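Local coordinates for protein formate dehydrogenase subunit beta (Desulfovibrio gigas, PDB 1H0H) that serves as the electron-transfer subunit of a formate dehydrogenase, carrying three [4Fe-4S] clusters for the reversible oxidation of formate to carbon dioxide, at residues L66-I76 against D193-H203. Sequence-based numbering, arbitrary orientation.
With SF4 (iron/sulfur cluster), chain N; SF4 (iron/sulfur cluster), chain M.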
ATOM      1  N   LEU B  66      13.065  19.277  11.581  1.00 13.49           N
ATOM      2  CA  LEU B  66      14.427  19.279  11.062  1.00 14.72           C
ATOM      3  C   LEU B  66      15.149  17.997  11.352  1.00 14.90           C
ATOM      4  O   LEU B  66      15.187  17.539  12.489  1.00 16.32           O
ATOM      5  CB  LEU B  66      15.233  20.445  11.647  1.00 15.80           C
ATOM      6  CG  LEU B  66      14.576  21.813  11.467  1.00 16.57           C
ATOM      7  CD1 LEU B  66      15.462  22.942  12.016  1.00 17.28           C
ATOM      8  CD2 LEU B  66      14.224  22.058   9.992  1.00 17.43           C
ATOM      9  N   PHE B  67      15.758  17.453  10.313  1.00 14.14           N
ATOM     10  CA  PHE B  67      16.423  16.172  10.385  1.00 13.99           C
ATOM     11  C   PHE B  67      17.932  16.310  10.140  1.00 13.89           C
ATOM     12  O   PHE B  67      18.354  17.076   9.285  1.00 13.85           O
ATOM     13  CB  PHE B  67      15.815  15.229   9.349  1.00 13.57           C
ATOM     14  CG  PHE B  67      14.307  15.124   9.417  1.00 13.94           C
ATOM     15  CD1 PHE B  67      13.662  14.974  10.628  1.00 13.33           C
ATOM     16  CD2 PHE B  67      13.535  15.166   8.265  1.00 12.86           C
ATOM     17  CE1 PHE B  67      12.275  14.887  10.693  1.00 15.92           C
ATOM     18  CE2 PHE B  67      12.148  15.080   8.326  1.00 14.57           C
ATOM     19  CZ  PHE B  67      11.515  14.915   9.540  1.00 14.01           C
ATOM     20  N   PHE B  68      18.709  15.509  10.856  1.00 13.99           N
ATOM     21  CA  PHE B  68      20.170  15.521  10.792  1.00 14.70           C
ATOM     22  C   PHE B  68      20.693  14.092  10.954  1.00 14.21           C
ATOM     23  O   PHE B  68      20.717  13.552  12.061  1.00 15.16           O
ATOM     24  CB  PHE B  68      20.685  16.398  11.947  1.00 14.88           C
ATOM     25  CG  PHE B  68      22.077  16.898  11.769  1.00 15.11           C
ATOM     26  CD1 PHE B  68      22.328  18.056  11.034  1.00 15.56           C
ATOM     27  CD2 PHE B  68      23.133  16.262  12.378  1.00 15.68           C
ATOM     28  CE1 PHE B  68      23.653  18.547  10.880  1.00 16.16           C
ATOM     29  CE2 PHE B  68      24.436  16.735  12.217  1.00 17.19           C
ATOM     30  CZ  PHE B  68      24.693  17.875  11.475  1.00 15.43           C
ATOM     31  N   PRO B  69      21.096  13.457   9.863  1.00 16.76           N
ATOM     32  CA  PRO B  69      21.593  12.065   9.904  1.00 15.23           C
ATOM     33  C   PRO B  69      23.069  12.064  10.317  1.00 16.56           C
ATOM     34  O   PRO B  69      23.972  11.978   9.484  1.00 15.47           O
ATOM     35  CB  PRO B  69      21.456  11.585   8.457  1.00 16.57           C
ATOM     36  CG  PRO B  69      21.287  12.774   7.628  1.00 17.08           C
ATOM     37  CD  PRO B  69      21.068  14.004   8.504  1.00 17.15           C
ATOM     38  N   ASP B  70      23.270  12.103  11.628  1.00 16.14           N
ATOM     39  CA  ASP B  70      24.557  12.322  12.250  1.00 16.18           C
ATOM     40  C   ASP B  70      25.495  11.117  12.138  1.00 15.30           C
ATOM     41  O   ASP B  70      25.056   9.971  12.119  1.00 15.27           O
ATOM     42  CB  ASP B  70      24.291  12.697  13.710  1.00 17.26           C
ATOM     43  CG  ASP B  70      25.373  13.514  14.306  1.00 16.43           C
ATOM     44  OD1 ASP B  70      26.394  13.765  13.627  1.00 16.06           O
ATOM     45  OD2 ASP B  70      25.289  13.932  15.474  1.00 17.86           O
ATOM     46  N   GLN B  71      26.779  11.404  11.996  1.00 15.34           N
ATOM     47  CA  GLN B  71      27.831  10.409  11.938  1.00 15.85           C
ATOM     48  C   GLN B  71      29.147  11.191  12.098  1.00 15.78           C
ATOM     49  O   GLN B  71      29.164  12.418  12.000  1.00 14.25           O
ATOM     50  CB  GLN B  71      27.834   9.679  10.583  1.00 16.10           C
ATOM     51  CG  GLN B  71      28.138  10.625   9.438  1.00 17.28           C
ATOM     52  CD  GLN B  71      28.221   9.960   8.047  1.00 18.57           C
ATOM     53  OE1 GLN B  71      27.285  10.052   7.251  1.00 18.57           O
ATOM     54  NE2 GLN B  71      29.353   9.325   7.751  1.00 19.59           N
ATOM     55  N   CYS B  72      30.243  10.465  12.298  1.00 15.87           N
ATOM     56  CA  CYS B  72      31.572  11.068  12.381  1.00 14.60           C
ATOM     57  C   CYS B  72      31.820  11.976  11.167  1.00 14.73           C
ATOM     58  O   CYS B  72      31.425  11.637  10.053  1.00 15.72           O
ATOM     59  CB  CYS B  72      32.624   9.975  12.395  1.00 14.05           C
ATOM     60  SG  CYS B  72      34.302  10.576  12.192  1.00 16.46           S
ATOM     61  N   ARG B  73      32.501  13.097  11.367  1.00 14.26           N
ATOM     62  CA  ARG B  73      32.744  14.036  10.264  1.00 15.69           C
ATOM     63  C   ARG B  73      33.993  13.712   9.455  1.00 14.77           C
ATOM     64  O   ARG B  73      34.263  14.367   8.477  1.00 16.47           O
ATOM     65  CB  ARG B  73      32.925  15.445  10.809  1.00 14.39           C
ATOM     66  CG  ARG B  73      31.786  15.904  11.694  1.00 15.25           C
ATOM     67  CD  ARG B  73      30.414  16.042  10.996  1.00 13.61           C
ATOM     68  NE  ARG B  73      29.529  16.832  11.845  1.00 14.41           N
ATOM     69  CZ  ARG B  73      28.838  16.337  12.866  1.00 12.96           C
ATOM     70  NH1 ARG B  73      28.921  15.030  13.178  1.00 13.36           N
ATOM     71  NH2 ARG B  73      28.073  17.147  13.573  1.00 13.29           N
ATOM     72  N   HIS B  74      34.763  12.739   9.922  1.00 14.26           N
ATOM     73  CA  HIS B  74      36.042  12.402   9.318  1.00 16.12           C
ATOM     74  C   HIS B  74      36.881  13.655   9.100  1.00 16.28           C
ATOM     75  O   HIS B  74      37.284  13.994   7.978  1.00 17.76           O
ATOM     76  CB  HIS B  74      35.846  11.534   8.076  1.00 15.63           C
ATOM     77  CG  HIS B  74      35.324  10.184   8.417  1.00 15.88           C
ATOM     78  ND1 HIS B  74      36.147   9.140   8.775  1.00 14.96           N
ATOM     79  CD2 HIS B  74      34.051   9.734   8.566  1.00 16.68           C
ATOM     80  CE1 HIS B  74      35.412   8.088   9.083  1.00 17.14           C
ATOM     81  NE2 HIS B  74      34.135   8.416   8.945  1.00 16.82           N
ATOM     82  N   CYS B  75      37.083  14.352  10.216  1.00 15.63           N
ATOM     83  CA  CYS B  75      37.887  15.576  10.274  1.00 16.18           C
ATOM     84  C   CYS B  75      39.179  15.471   9.492  1.00 16.17           C
ATOM     85  O   CYS B  75      39.903  14.466   9.575  1.00 14.13           O
ATOM     86  CB  CYS B  75      38.204  15.904  11.729  1.00 15.46           C
ATOM     87  SG  CYS B  75      36.742  16.307  12.698  1.00 17.66           S
ATOM     88  N   ILE B  76      39.481  16.515   8.725  1.00 15.74           N
ATOM     89  CA  ILE B  76      40.689  16.521   7.925  1.00 16.12           C
ATOM     90  C   ILE B  76      41.930  16.386   8.810  1.00 16.38           C
ATOM     91  O   ILE B  76      42.891  15.684   8.472  1.00 16.21           O
ATOM     92  CB  ILE B  76      40.717  17.802   7.081  1.00 17.05           C
ATOM     93  CG1 ILE B  76      39.620  17.694   6.004  1.00 17.98           C
ATOM     94  CG2 ILE B  76      42.097  18.022   6.446  1.00 16.96           C
ATOM     95  CD1 ILE B  76      39.331  19.010   5.338  1.00 20.02           C
ATOM     96  N   ASP B 193      35.392  23.805   5.808  1.00 19.16           N
ATOM     97  CA  ASP B 193      36.830  23.736   5.586  1.00 20.97           C
ATOM     98  C   ASP B 193      37.550  22.703   6.460  1.00 21.37           C
ATOM     99  O   ASP B 193      38.730  22.397   6.219  1.00 21.86           O
ATOM    100  CB  ASP B 193      37.455  25.098   5.857  1.00 21.96           C
ATOM    101  CG  ASP B 193      36.949  26.175   4.917  1.00 24.41           C
ATOM    102  OD1 ASP B 193      36.596  25.857   3.760  1.00 23.72           O
ATOM    103  OD2 ASP B 193      36.873  27.382   5.256  1.00 26.10           O
ATOM    104  N   ASP B 194      36.866  22.174   7.472  1.00 20.06           N
ATOM    105  CA  ASP B 194      37.546  21.314   8.451  1.00 19.28           C
ATOM    106  C   ASP B 194      37.193  19.829   8.456  1.00 18.04           C
ATOM    107  O   ASP B 194      37.904  19.009   9.083  1.00 16.79           O
ATOM    108  CB  ASP B 194      37.329  21.866   9.863  1.00 22.30           C
ATOM    109  CG  ASP B 194      37.626  23.356   9.971  1.00 23.87           C
ATOM    110  OD1 ASP B 194      38.778  23.735   9.757  1.00 24.54           O
ATOM    111  OD2 ASP B 194      36.773  24.222  10.293  1.00 26.32           O
ATOM    112  N   VAL B 195      36.115  19.462   7.768  1.00 15.92           N
ATOM    113  CA  VAL B 195      35.636  18.083   7.836  1.00 16.36           C
ATOM    114  C   VAL B 195      35.434  17.455   6.463  1.00 15.92           C
ATOM    115  O   VAL B 195      35.381  18.152   5.464  1.00 14.98           O
ATOM    116  CB  VAL B 195      34.296  18.012   8.605  1.00 15.95           C
ATOM    117  CG1 VAL B 195      34.453  18.653   9.988  1.00 16.19           C
ATOM    118  CG2 VAL B 195      33.192  18.715   7.837  1.00 15.75           C
ATOM    119  N   ARG B 196      35.311  16.132   6.424  1.00 15.24           N
ATOM    120  CA  ARG B 196      35.036  15.455   5.158  1.00 15.62           C
ATOM    121  C   ARG B 196      33.545  15.169   4.957  1.00 15.07           C
ATOM    122  O   ARG B 196      33.078  15.038   3.828  1.00 15.57           O
ATOM    123  CB  ARG B 196      35.853  14.169   5.037  1.00 16.66           C
ATOM    124  CG  ARG B 196      37.349  14.430   4.843  1.00 14.16           C
ATOM    125  CD  ARG B 196      38.181  13.157   4.917  1.00 16.44           C
ATOM    126  NE  ARG B 196      39.583  13.481   4.781  1.00 15.24           N
ATOM    127  CZ  ARG B 196      40.156  13.755   3.620  1.00 16.67           C
ATOM    128  NH1 ARG B 196      39.421  13.708   2.523  1.00 16.62           N
ATOM    129  NH2 ARG B 196      41.454  14.080   3.545  1.00 15.07           N
ATOM    130  N   VAL B 197      32.800  15.077   6.046  1.00 15.26           N
ATOM    131  CA  VAL B 197      31.362  14.915   5.953  1.00 14.18           C
ATOM    132  C   VAL B 197      30.746  16.304   6.094  1.00 13.80           C
ATOM    133  O   VAL B 197      30.656  16.849   7.209  1.00 15.37           O
ATOM    134  CB  VAL B 197      30.817  13.952   7.039  1.00 14.33           C
ATOM    135  CG1 VAL B 197      29.299  13.798   6.912  1.00 13.92           C
ATOM    136  CG2 VAL B 197      31.455  12.578   6.918  1.00 14.29           C
ATOM    137  N   ILE B 198      30.313  16.882   4.972  1.00 13.16           N
ATOM    138  CA  ILE B 198      29.812  18.250   4.979  1.00 14.79           C
ATOM    139  C   ILE B 198      28.272  18.349   4.988  1.00 15.40           C
ATOM    140  O   ILE B 198      27.631  17.988   3.995  1.00 15.90           O
ATOM    141  CB  ILE B 198      30.357  19.051   3.776  1.00 15.09           C
ATOM    142  CG1 ILE B 198      31.889  18.994   3.702  1.00 16.16           C
ATOM    143  CG2 ILE B 198      29.856  20.523   3.864  1.00 14.35           C
ATOM    144  CD1 ILE B 198      32.480  19.544   2.372  1.00 15.06           C
ATOM    145  N   PHE B 199      27.684  18.815   6.094  1.00 15.30           N
ATOM    146  CA  PHE B 199      26.226  19.004   6.168  1.00 15.04           C
ATOM    147  C   PHE B 199      25.778  20.407   5.749  1.00 16.13           C
ATOM    148  O   PHE B 199      26.396  21.415   6.142  1.00 16.31           O
ATOM    149  CB  PHE B 199      25.683  18.796   7.570  1.00 15.84           C
ATOM    150  CG  PHE B 199      25.852  17.415   8.106  1.00 15.26           C
ATOM    151  CD1 PHE B 199      27.045  17.040   8.689  1.00 14.09           C
ATOM    152  CD2 PHE B 199      24.786  16.507   8.090  1.00 15.44           C
ATOM    153  CE1 PHE B 199      27.186  15.799   9.229  1.00 16.62           C
ATOM    154  CE2 PHE B 199      24.924  15.248   8.622  1.00 15.62           C
ATOM    155  CZ  PHE B 199      26.137  14.885   9.179  1.00 16.61           C
ATOM    156  N   LEU B 200      24.719  20.452   4.943  1.00 13.58           N
ATOM    157  CA  LEU B 200      24.047  21.689   4.603  1.00 15.17           C
ATOM    158  C   LEU B 200      22.814  21.755   5.474  1.00 15.86           C
ATOM    159  O   LEU B 200      22.077  20.763   5.576  1.00 16.75           O
ATOM    160  CB  LEU B 200      23.615  21.716   3.131  1.00 14.89           C
ATOM    161  CG  LEU B 200      22.680  22.869   2.731  1.00 15.63           C
ATOM    162  CD1 LEU B 200      23.364  24.228   2.933  1.00 17.33           C
ATOM    163  CD2 LEU B 200      22.213  22.765   1.299  1.00 16.34           C
ATOM    164  N   THR B 201      22.615  22.886   6.141  1.00 16.85           N
ATOM    165  CA  THR B 201      21.402  23.124   6.915  1.00 17.77           C
ATOM    166  C   THR B 201      20.735  24.351   6.364  1.00 17.10           C
ATOM    167  O   THR B 201      21.404  25.215   5.791  1.00 17.15           O
ATOM    168  CB  THR B 201      21.678  23.285   8.421  1.00 18.77           C
ATOM    169  OG1 THR B 201      22.732  24.241   8.655  1.00 20.85           O
ATOM    170  CG2 THR B 201      22.158  21.978   9.010  1.00 18.90           C
ATOM    171  N   ALA B 202      19.415  24.431   6.523  1.00 16.27           N
ATOM    172  CA  ALA B 202      18.665  25.553   5.997  1.00 15.94           C
ATOM    173  C   ALA B 202      18.480  26.659   7.039  1.00 15.37           C
ATOM    174  O   ALA B 202      18.010  27.728   6.721  1.00 15.98           O
ATOM    175  CB  ALA B 202      17.309  25.083   5.460  1.00 15.73           C
ATOM    176  N   HIS B 203      18.844  26.368   8.280  1.00 16.01           N
ATOM    177  CA  HIS B 203      18.699  27.311   9.376  1.00 15.87           C
ATOM    178  C   HIS B 203      19.857  27.105  10.331  1.00 15.07           C
ATOM    179  O   HIS B 203      20.687  26.229  10.122  1.00 13.95           O
ATOM    180  CB  HIS B 203      17.383  27.053  10.132  1.00 16.30           C
ATOM    181  CG  HIS B 203      16.213  26.841   9.234  1.00 17.08           C
ATOM    182  ND1 HIS B 203      15.380  27.862   8.845  1.00 18.91           N
ATOM    183  CD2 HIS B 203      15.759  25.725   8.616  1.00 17.53           C
ATOM    184  CE1 HIS B 203      14.451  27.385   8.036  1.00 19.83           C
ATOM    185  NE2 HIS B 203      14.658  26.089   7.885  1.00 18.84           N
TER
HETATM  186 FE1  SF4 N1013      35.120  13.464  16.220  1.00 17.36          FE
HETATM  187 FE2  SF4 N1013      34.995  11.866  13.975  1.00 17.49          FE
HETATM  188 FE3  SF4 N1013      36.367  14.381  13.933  1.00 17.77          FE
HETATM  189 FE4  SF4 N1013      37.401  12.269  15.385  1.00 17.28          FE
HETATM  190  S1  SF4 N1013      37.191  12.398  13.029  1.00 17.91           S
HETATM  191  S2  SF4 N1013      37.238  14.327  16.117  1.00 18.19           S
HETATM  192  S3  SF4 N1013      35.418  11.213  16.122  1.00 19.34           S
HETATM  193  S4  SF4 N1013      34.037  13.984  14.207  1.00 17.78           S
HETATM  194 FE1  SF4 M1012      29.376   3.619   6.564  1.00 19.53          FE
HETATM  195 FE2  SF4 M1012      27.505   5.630   6.662  1.00 18.29          FE
HETATM  196 FE3  SF4 M1012      29.733   5.705   8.305  1.00 18.26          FE
HETATM  197 FE4  SF4 M1012      27.718   3.880   8.748  1.00 17.37          FE
HETATM  198  S1  SF4 M1012      27.581   6.196   8.805  1.00 19.88           S
HETATM  199  S2  SF4 M1012      29.986   3.533   8.746  1.00 18.20           S
HETATM  200  S3  SF4 M1012      27.001   3.382   6.717  1.00 17.26           S
HETATM  201  S4  SF4 M1012      29.861   5.765   6.044  1.00 19.87           S
HETATM  202  O   HOH W   1      40.436  12.999   7.461  1.00 22.71           O
HETATM  203  O   HOH W   2      43.135  14.563   5.849  1.00 27.14           O
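Phe68 carries its ring trans to the backbone N (chi1 -160°), while Phe199 sets CG opposite its own carbonyl carbon (chi1 -64°), and the two rings meet in a face-to-face stack between strands 62-70 and 197-201. These strands belong to different sheets of the ferredoxin-type, three-cluster subunit; the 66-70 part of strand 62-70 runs antiparallel to strand 197-201, the segment axes 9.3 Å apart, too far for backbone pairing. The ring centroids lie 4.1 Å apart with planes inclined by 18°; Phe68 CZ sits over the middle of the Phe199 ring, whereas Phe199 CD2 lies toward the rim of Phe68. Pro69 O meets the Phe199 edge in plane, 3.5 Å from CE2, and also accepts a hydrogen bond from Lys50. Thr201 CG2 abuts the edge of Phe68.

Beyond the strand, Arg73 brings NE to 3.7 Å from Phe199 CE1, its guanidinium steeply turned to the ring; NH1 forms a salt bridge with Asp70, itself paired with Arg53. Here the backbones close in: Arg73 O accepts from the N-H groups of both Arg196 and Val197, and Ile76 N bonds to Asp194 O. This docks the loop bearing Cys72 and Cys75, two ligands of one [4Fe-4S] cluster, against segment 193-203. Val197 CG2 packs beside the His74 ring edge, and Cys72 SG lies above that ring's centre. The extended Arg196 chain runs along His74 O and Ile76 CG1; NH1 reaches Lys2 O, and one water links NE to Cys75 O, while another, accepting from Arg196 NH2 at 2.9 Å, donates to Ile76 O.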